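PDB 3LDU: putative methylase from Clostridium difficile, which probably transfers methyl groups to guanine bases of ribosomal RNA, and holds a GTP molecule in its methyltransferase domain. Local coordinates for residues 355-361 / 372-376; 90-94 / 233-237; 53-57 / 219-224. All blocks are in the same frame, centred on the assembly; numbering follows the deposited sequence. Where two conformers were deposited one is given.

Contact 1: 355-361 / 372-376; sequences QKADKKR and FFQYP
A357 lies over one face of the Y375 ring, its CA 3.9 Å from the ring centroid in a CH-pi contact, while its CB reaches toward the rim. At the ring's edge the Y375 hydroxyl OH donates to Q355 O across 2.8 Å, approaching from above the carbonyl plane. The Q355 chain and the Y375 ring run antiparallel past each other, Q355 CD 3.7 Å from Y375 CD1 and their planes 57° apart; Q355 NE2 is spent on Y340 OH. The R361 guanidinium and Q374 amide are nearly coplanar (7° apart), with Q374 OE1 at the guanidinium edge; the bond it receives from R361 NE is weak, and doubtful because R361 has two conformers. The F373 ring presents an edge to A357 CB, and the K360 methylenes run alongside it, pointing the same way, CD 3.5 Å from F373 CE1, while the amine continues to the exposed end, a division of labour that suits lysine.

Strands 359-365 and 368-375 form the antiparallel hairpin that ends the seven-stranded sheet of this Rossmann-like methyltransferase domain, 359-365 being an outermost strand. R361 and F372 exchange two backbone hydrogen bonds. Further along, two residues, D358 and K359, lie opposite the single Q374, a classic beta bulge: D358 N gives to Q374 O at 2.9 Å, and Q374 N to K359 O. With CG anti to the carbonyl carbon (chi1 -58°), Q374 sends its amide across to K359 and R361. A carboxylate suits position 358 because OD2 can pair with K359 NZ (3.0 Å) and also accept from the water that accepts from Q374 NE2. D358 CB rests on P376 CD, 3.6 Å away.

Contact 2: 90-94 / 233-237; sequences IPYGA and WRTLD. With FMT (formic acid), chain C.
R234 and T235, the two middle residues of a type I turn from W233 to L236, meet P91 and Y92 across the contact. W233, which opens the turn, faces elsewhere: its indole stacks on Y143, a residue that P91 and A94 also touch, and its NE1 bonds to K142 O. R234 does most of the work. A turn about CG-CD (chi3 -75°) swings its guanidinium over P91, whose CG lies against one face, 3.5 Å from R234 NH2. At the guanidinium edge, R234 NH2 gives a fairly straight hydrogen bond to Y92 O, 2.8 Å long; the donor stands above the Y92 carbonyl plane, 45° out of it, and so uses no lone-pair direction. R234 NH1 adds only a weak bond to the same oxygen. The NE of R234 pairs with E141, so arginine can serve a carbonyl and a carboxylate at once.

The acceptor belongs to a type II beta turn, P91 to A94, closed by A94 N to P91 O at 3.0 Å. Such a turn favours glycine at its third position, and G93, with positive phi, fills it. Two turns thus meet, one in the THUMP domain and the other in the methyltransferase domain. Next, T235 (chi1 62°) holds OG1 between its backbone N and carbonyl carbon, leaving CG2 beside the N to meet P91 CD at 3.8 Å. T235 OG1 donates to O2 of a formic acid, probably from the crystallisation liquor, at 2.6 Å. Beyond L236, D237 is the N-cap of helix 238-251, its OD1 accepting from K239 N.

Contact 3: 53-57 / 219-224; sequences NMWLR and NMAPGL
M54 O, near the end of helix 48-55, accepts a hydrogen bond from G223 N at 3.0 Å, with the N-H direction close to straight (160°). G223 sits in a type I turn from A221 to L224; having no side chain, it lets the two backbones come to 4.3 Å between M54 CA and G223 CA. Upstream, N219 ends helix 208-217 as the C-prime residue of a Schellman motif, with the positive phi that position requires.

Among the side chains, A221 CB stands almost squarely over the six-membered ring of W55, 3.6 Å from its centroid and 6° off the normal; the same methyl also touches M54 CG, 3.7 Å away. The selenomethionine chain of M54, bent at chi2 and chi3, curls back so that its SE packs on the G223-L224 peptide, 3.6 Å from L224 N. P222 lays its CD over one face of the R57 guanidinium, 3.6 Å from NH1.

R57 grips the single oxygen M220 O with two nitrogens, through two unlike bonds. NH1, at 2.9 Å from M220 O, comes nearly along the C=O direction; NH2, at 3.0 Å from it, stands 62° above the carbonyl plane, and both bonds are bent. The paired bonds join the ferredoxin-like and methyltransferase domains. Separately, the carbonyl-rich end of helix 208-217 would probably favour the positive charge of the buried R57.

Overall arrangement
Contact 3 is the buried one of the three, contact 1 is partly buried, and contact 2 lies at the surface, on the opposite side of the chain's centre from contact 1, about 49 Å away between centres. Contact 1 stays within the methyltransferase domain and is built mainly on strand pairing; the other two link distant parts of the chain, and both include an arginine that grips a backbone carbonyl, contact 3 adding a backbone bond and tight apolar packing. Contacts 2 and 3 share the connection between helices 208-217 and 238-251, which meets the ferredoxin-like domain at 219-224 and the THUMP domain at 233-237. The arginine of contact 3 is buried against largely apolar side chains, whereas that of contact 2 is exposed and also pairs with a carboxylate.

Contact 1: 355-361 / 372-376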
# COMPACT_ATOMS: atom_id res chain seq x y z
N GLN A 355 -11.23 -4.10 27.43
CA GLN A 355 -10.48 -5.33 27.23
C GLN A 355 -9.07 -5.03 26.73
O GLN A 355 -8.88 -4.14 25.89
CB GLN A 355 -11.22 -6.22 26.23
CG GLN A 355 -10.72 -7.65 26.14
CD GLN A 355 -11.53 -8.48 25.18
OE1 GLN A 355 -11.18 -9.62 24.88
NE2 GLN A 355 -12.62 -7.91 24.67
N LYS A 356 -8.08 -5.74 27.27
CA LYS A 356 -6.68 -5.57 26.88
C LYS A 356 -6.43 -6.41 25.64
O LYS A 356 -6.87 -7.56 25.56
CB LYS A 356 -5.75 -6.02 28.02
CG LYS A 356 -4.28 -5.76 27.76
CD LYS A 356 -3.43 -5.90 29.01
CE LYS A 356 -2.73 -7.25 29.08
NZ LYS A 356 -3.68 -8.40 29.18
N ALA A 357 -5.75 -5.84 24.65
CA ALA A 357 -5.50 -6.56 23.41
C ALA A 357 -4.38 -7.58 23.58
O ALA A 357 -3.48 -7.40 24.41
CB ALA A 357 -5.18 -5.59 22.26
N ASP A 358 -4.44 -8.64 22.78
CA ASP A 358 -3.34 -9.59 22.67
C ASP A 358 -2.09 -8.88 22.13
O ASP A 358 -0.99 -9.09 22.63
CB ASP A 358 -3.74 -10.74 21.73
CG ASP A 358 -2.58 -11.65 21.42
OD1 ASP A 358 -1.93 -12.13 22.37
OD2 ASP A 358 -2.31 -11.90 20.22
N LYS A 359 -2.28 -8.05 21.10
CA LYS A 359 -1.19 -7.28 20.53
C LYS A 359 -1.70 -5.89 20.16
O LYS A 359 -2.88 -5.71 19.84
CB LYS A 359 -0.64 -7.95 19.28
CG LYS A 359 -0.01 -9.30 19.53
CD LYS A 359 0.67 -9.81 18.26
CE LYS A 359 1.20 -11.23 18.43
NZ LYS A 359 0.10 -12.23 18.51
N LYS A 360 -0.81 -4.91 20.22
CA LYS A 360 -1.11 -3.55 19.81
C LYS A 360 0.00 -3.15 18.86
O LYS A 360 1.17 -3.09 19.26
CB LYS A 360 -1.13 -2.64 21.03
CG LYS A 360 -1.30 -1.16 20.74
CD LYS A 360 -1.33 -0.37 22.05
CE LYS A 360 -1.31 1.13 21.82
NZ LYS A 360 -1.47 1.89 23.09
N ARG A 361 -0.33 -2.88 17.60
CA ARG A 361 0.70 -2.55 16.61
C ARG A 361 0.59 -1.11 16.15
O ARG A 361 -0.49 -0.63 15.78
CB ARG A 361 0.63 -3.51 15.43
CG ARG A 361 0.87 -4.97 15.81
CD ARG A 361 0.81 -5.86 14.60
NE ARG A 361 0.86 -7.29 14.93
CZ ARG A 361 1.80 -8.11 14.50
NH1 ARG A 361 1.77 -9.39 14.80
NH2 ARG A 361 2.79 -7.64 13.73
N PHE A 372 -3.25 -0.66 15.90
CA PHE A 372 -4.12 -1.77 15.53
C PHE A 372 -4.19 -2.68 16.75
O PHE A 372 -3.20 -3.29 17.12
CB PHE A 372 -3.52 -2.52 14.34
CG PHE A 372 -4.43 -3.54 13.71
CD1 PHE A 372 -5.77 -3.26 13.47
CD2 PHE A 372 -3.94 -4.78 13.34
CE1 PHE A 372 -6.60 -4.20 12.86
CE2 PHE A 372 -4.75 -5.73 12.74
CZ PHE A 372 -6.08 -5.44 12.50
N PHE A 373 -5.36 -2.73 17.38
CA PHE A 373 -5.58 -3.54 18.58
C PHE A 373 -6.17 -4.90 18.20
O PHE A 373 -7.24 -4.97 17.61
CB PHE A 373 -6.55 -2.82 19.50
CG PHE A 373 -6.04 -1.51 20.01
CD1 PHE A 373 -5.27 -1.46 21.17
CD2 PHE A 373 -6.32 -0.33 19.35
CE1 PHE A 373 -4.80 -0.25 21.65
CE2 PHE A 373 -5.87 0.88 19.82
CZ PHE A 373 -5.10 0.93 20.98
N GLN A 374 -5.48 -5.97 18.56
CA GLN A 374 -5.82 -7.30 18.06
C GLN A 374 -6.37 -8.14 19.20
O GLN A 374 -5.74 -8.26 20.24
CB GLN A 374 -4.56 -7.96 17.50
CG GLN A 374 -3.94 -7.13 16.39
CD GLN A 374 -2.62 -7.67 15.87
OE1 GLN A 374 -1.82 -6.92 15.31
NE2 GLN A 374 -2.39 -8.97 16.05
N TYR A 375 -7.54 -8.73 18.97
CA TYR A 375 -8.22 -9.55 19.99
C TYR A 375 -8.63 -10.90 19.42
O TYR A 375 -9.82 -11.14 19.19
CB TYR A 375 -9.47 -8.84 20.49
CG TYR A 375 -9.25 -7.52 21.19
CD1 TYR A 375 -9.14 -7.46 22.57
CD2 TYR A 375 -9.17 -6.34 20.46
CE1 TYR A 375 -8.96 -6.25 23.22
CE2 TYR A 375 -8.98 -5.11 21.10
CZ TYR A 375 -8.87 -5.08 22.49
OH TYR A 375 -8.69 -3.88 23.13
N PRO A 376 -7.65 -11.80 19.20
CA PRO A 376 -8.00 -13.15 18.75
C PRO A 376 -8.83 -13.85 19.81
O PRO A 376 -8.64 -13.60 21.00
CB PRO A 376 -6.63 -13.84 18.61
CG PRO A 376 -5.68 -12.99 19.41
CD PRO A 376 -6.20 -11.59 19.26
O HOH W 1 -3.14 -11.06 17.67

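Contact 2: 90-94 / 233-237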
# COMPACT_ATOMS: atom_id res chain seq x y z
N ILE A 90 17.44 5.46 -19.73
CA ILE A 90 16.60 6.47 -20.38
C ILE A 90 16.90 6.47 -21.87
O ILE A 90 17.98 6.87 -22.27
CB ILE A 90 16.89 7.91 -19.83
CG1 ILE A 90 16.79 7.95 -18.30
CG2 ILE A 90 15.93 8.93 -20.45
CD1 ILE A 90 15.56 7.30 -17.76
N PRO A 91 15.94 6.02 -22.70
CA PRO A 91 16.17 5.91 -24.14
C PRO A 91 16.01 7.24 -24.86
O PRO A 91 15.53 8.22 -24.30
CB PRO A 91 15.07 4.94 -24.58
CG PRO A 91 13.97 5.18 -23.62
CD PRO A 91 14.61 5.53 -22.31
N TYR A 92 16.43 7.25 -26.13
CA TYR A 92 16.42 8.45 -26.94
C TYR A 92 15.05 9.12 -26.97
O TYR A 92 14.06 8.50 -27.35
CB TYR A 92 16.85 8.09 -28.36
CG TYR A 92 17.21 9.26 -29.22
CD1 TYR A 92 18.28 10.08 -28.88
CD2 TYR A 92 16.50 9.55 -30.38
CE1 TYR A 92 18.63 11.17 -29.67
CE2 TYR A 92 16.85 10.63 -31.19
CZ TYR A 92 17.91 11.43 -30.82
OH TYR A 92 18.26 12.51 -31.60
N GLY A 93 15.01 10.39 -26.58
CA GLY A 93 13.80 11.18 -26.71
C GLY A 93 12.87 11.05 -25.51
O GLY A 93 11.86 11.76 -25.42
N ALA A 94 13.20 10.16 -24.59
CA ALA A 94 12.36 9.94 -23.41
C ALA A 94 12.34 11.15 -22.49
O ALA A 94 13.28 11.94 -22.46
CB ALA A 94 12.80 8.69 -22.63
N TRP A 233 7.24 1.89 -21.26
CA TRP A 233 8.69 1.97 -21.45
C TRP A 233 9.19 1.12 -22.60
O TRP A 233 8.99 -0.09 -22.62
CB TRP A 233 9.42 1.55 -20.18
CG TRP A 233 9.30 2.50 -19.04
CD1 TRP A 233 8.64 3.70 -19.04
CD2 TRP A 233 9.87 2.35 -17.74
NE1 TRP A 233 8.76 4.30 -17.79
CE2 TRP A 233 9.51 3.49 -16.99
CE3 TRP A 233 10.66 1.36 -17.14
CZ2 TRP A 233 9.91 3.66 -15.65
CZ3 TRP A 233 11.05 1.54 -15.83
CH2 TRP A 233 10.68 2.68 -15.09
N ARG A 234 9.87 1.76 -23.55
CA ARG A 234 10.48 1.04 -24.67
C ARG A 234 11.60 0.12 -24.21
O ARG A 234 11.98 -0.81 -24.92
CB ARG A 234 11.01 2.04 -25.70
CG ARG A 234 9.92 2.74 -26.48
CD ARG A 234 10.51 3.83 -27.37
NE ARG A 234 10.89 4.99 -26.58
CZ ARG A 234 11.87 5.83 -26.90
NH1 ARG A 234 12.59 5.64 -28.01
NH2 ARG A 234 12.13 6.86 -26.12
N THR A 235 12.14 0.40 -23.03
CA THR A 235 13.27 -0.34 -22.49
C THR A 235 12.86 -1.68 -21.87
O THR A 235 13.72 -2.48 -21.51
CB THR A 235 14.05 0.48 -21.44
OG1 THR A 235 13.20 0.78 -20.33
CG2 THR A 235 14.56 1.79 -22.04
N LEU A 236 11.56 -1.91 -21.75
CA LEU A 236 11.05 -3.18 -21.25
C LEU A 236 10.46 -4.00 -22.38
O LEU A 236 9.99 -3.44 -23.38
CB LEU A 236 9.98 -2.96 -20.17
CG LEU A 236 10.42 -2.21 -18.92
CD1 LEU A 236 9.28 -2.07 -17.91
CD2 LEU A 236 11.62 -2.90 -18.30
N ASP A 237 10.49 -5.32 -22.23
CA ASP A 237 9.83 -6.23 -23.15
C ASP A 237 8.34 -6.23 -22.84
O ASP A 237 7.93 -6.71 -21.79
CB ASP A 237 10.40 -7.64 -22.99
CG ASP A 237 9.67 -8.67 -23.83
OD1 ASP A 237 8.86 -8.28 -24.70
OD2 ASP A 237 9.90 -9.88 -23.61
C FMT C . 14.73 0.77 -17.43
O1 FMT C . 15.34 -0.29 -17.60
O2 FMT C . 14.61 1.66 -18.28

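Contact 3: 53-57 / 219-224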
# COMPACT_ATOMS: atom_id res chain seq x y z
N ASN A 53 4.25 -4.57 -9.28
CA ASN A 53 3.13 -3.66 -9.47
C ASN A 53 1.79 -4.39 -9.50
O ASN A 53 0.79 -3.91 -8.97
CB ASN A 53 3.31 -2.86 -10.77
CG ASN A 53 4.27 -1.71 -10.60
OD1 ASN A 53 3.98 -0.76 -9.88
ND2 ASN A 53 5.43 -1.80 -11.25
N MSE A 54 1.78 -5.57 -10.12
CA MSE A 54 0.53 -6.32 -10.28
C MSE A 54 0.00 -6.86 -8.96
O MSE A 54 -1.22 -6.84 -8.71
CB MSE A 54 0.74 -7.49 -11.24
CG MSE A 54 -0.49 -8.34 -11.48
SE MSE A 54 -2.00 -7.35 -12.27
CE MSE A 54 -1.07 -6.25 -13.49
N TRP A 55 0.92 -7.35 -8.13
CA TRP A 55 0.56 -8.21 -7.01
C TRP A 55 0.72 -7.62 -5.62
O TRP A 55 0.03 -8.04 -4.69
CB TRP A 55 1.33 -9.54 -7.10
CG TRP A 55 0.77 -10.48 -8.14
CD1 TRP A 55 1.27 -10.73 -9.39
CD2 TRP A 55 -0.44 -11.23 -8.02
NE1 TRP A 55 0.45 -11.62 -10.05
CE2 TRP A 55 -0.61 -11.94 -9.23
CE3 TRP A 55 -1.40 -11.39 -7.01
CZ2 TRP A 55 -1.69 -12.79 -9.45
CZ3 TRP A 55 -2.47 -12.22 -7.23
CH2 TRP A 55 -2.61 -12.92 -8.44
N LEU A 56 1.62 -6.65 -5.44
CA LEU A 56 1.86 -6.16 -4.08
C LEU A 56 0.71 -5.27 -3.58
O LEU A 56 0.38 -4.25 -4.20
CB LEU A 56 3.20 -5.40 -4.02
CG LEU A 56 4.42 -6.26 -4.33
CD1 LEU A 56 5.68 -5.38 -4.30
CD2 LEU A 56 4.55 -7.42 -3.33
N ARG A 57 0.10 -5.66 -2.45
CA ARG A 57 -1.03 -4.93 -1.86
C ARG A 57 -0.61 -3.93 -0.80
O ARG A 57 -1.37 -3.02 -0.49
CB ARG A 57 -2.02 -5.91 -1.24
CG ARG A 57 -2.44 -7.03 -2.16
CD ARG A 57 -3.49 -7.92 -1.55
NE ARG A 57 -3.66 -9.16 -2.31
CZ ARG A 57 -4.56 -9.32 -3.27
NH1 ARG A 57 -5.39 -8.33 -3.58
NH2 ARG A 57 -4.62 -10.47 -3.92
N ASN A 219 -8.09 -14.12 -4.66
CA ASN A 219 -6.76 -13.97 -5.28
C ASN A 219 -6.79 -13.06 -6.51
O ASN A 219 -6.19 -13.36 -7.54
CB ASN A 219 -6.18 -15.35 -5.65
CG ASN A 219 -4.67 -15.31 -5.82
OD1 ASN A 219 -3.96 -14.58 -5.13
ND2 ASN A 219 -4.16 -16.12 -6.75
N MSE A 220 -7.52 -11.96 -6.40
CA MSE A 220 -7.52 -10.95 -7.44
C MSE A 220 -6.37 -9.97 -7.20
O MSE A 220 -6.30 -9.34 -6.16
CB MSE A 220 -8.84 -10.18 -7.45
CG MSE A 220 -8.87 -9.07 -8.49
SE MSE A 220 -10.55 -8.08 -8.41
CE MSE A 220 -11.72 -9.51 -9.03
N ALA A 221 -5.48 -9.85 -8.18
CA ALA A 221 -4.31 -9.00 -8.02
C ALA A 221 -4.75 -7.55 -7.89
O ALA A 221 -5.65 -7.11 -8.61
CB ALA A 221 -3.38 -9.16 -9.26
N PRO A 222 -4.09 -6.78 -6.99
CA PRO A 222 -4.48 -5.38 -6.79
C PRO A 222 -4.36 -4.55 -8.05
O PRO A 222 -5.18 -3.65 -8.26
CB PRO A 222 -3.49 -4.88 -5.72
CG PRO A 222 -2.40 -5.91 -5.67
CD PRO A 222 -3.05 -7.21 -6.05
N GLY A 223 -3.39 -4.85 -8.90
CA GLY A 223 -3.14 -4.03 -10.08
C GLY A 223 -3.91 -4.42 -11.33
O GLY A 223 -3.67 -3.87 -12.41
N LEU A 224 -4.85 -5.35 -11.19
CA LEU A 224 -5.52 -5.96 -12.34
C LEU A 224 -6.32 -4.97 -13.17
O LEU A 224 -6.38 -5.09 -14.40
CB LEU A 224 -6.42 -7.11 -11.87
CG LEU A 224 -6.88 -8.18 -12.86
CD1 LEU A 224 -5.72 -8.85 -13.61
CD2 LEU A 224 -7.74 -9.21 -12.13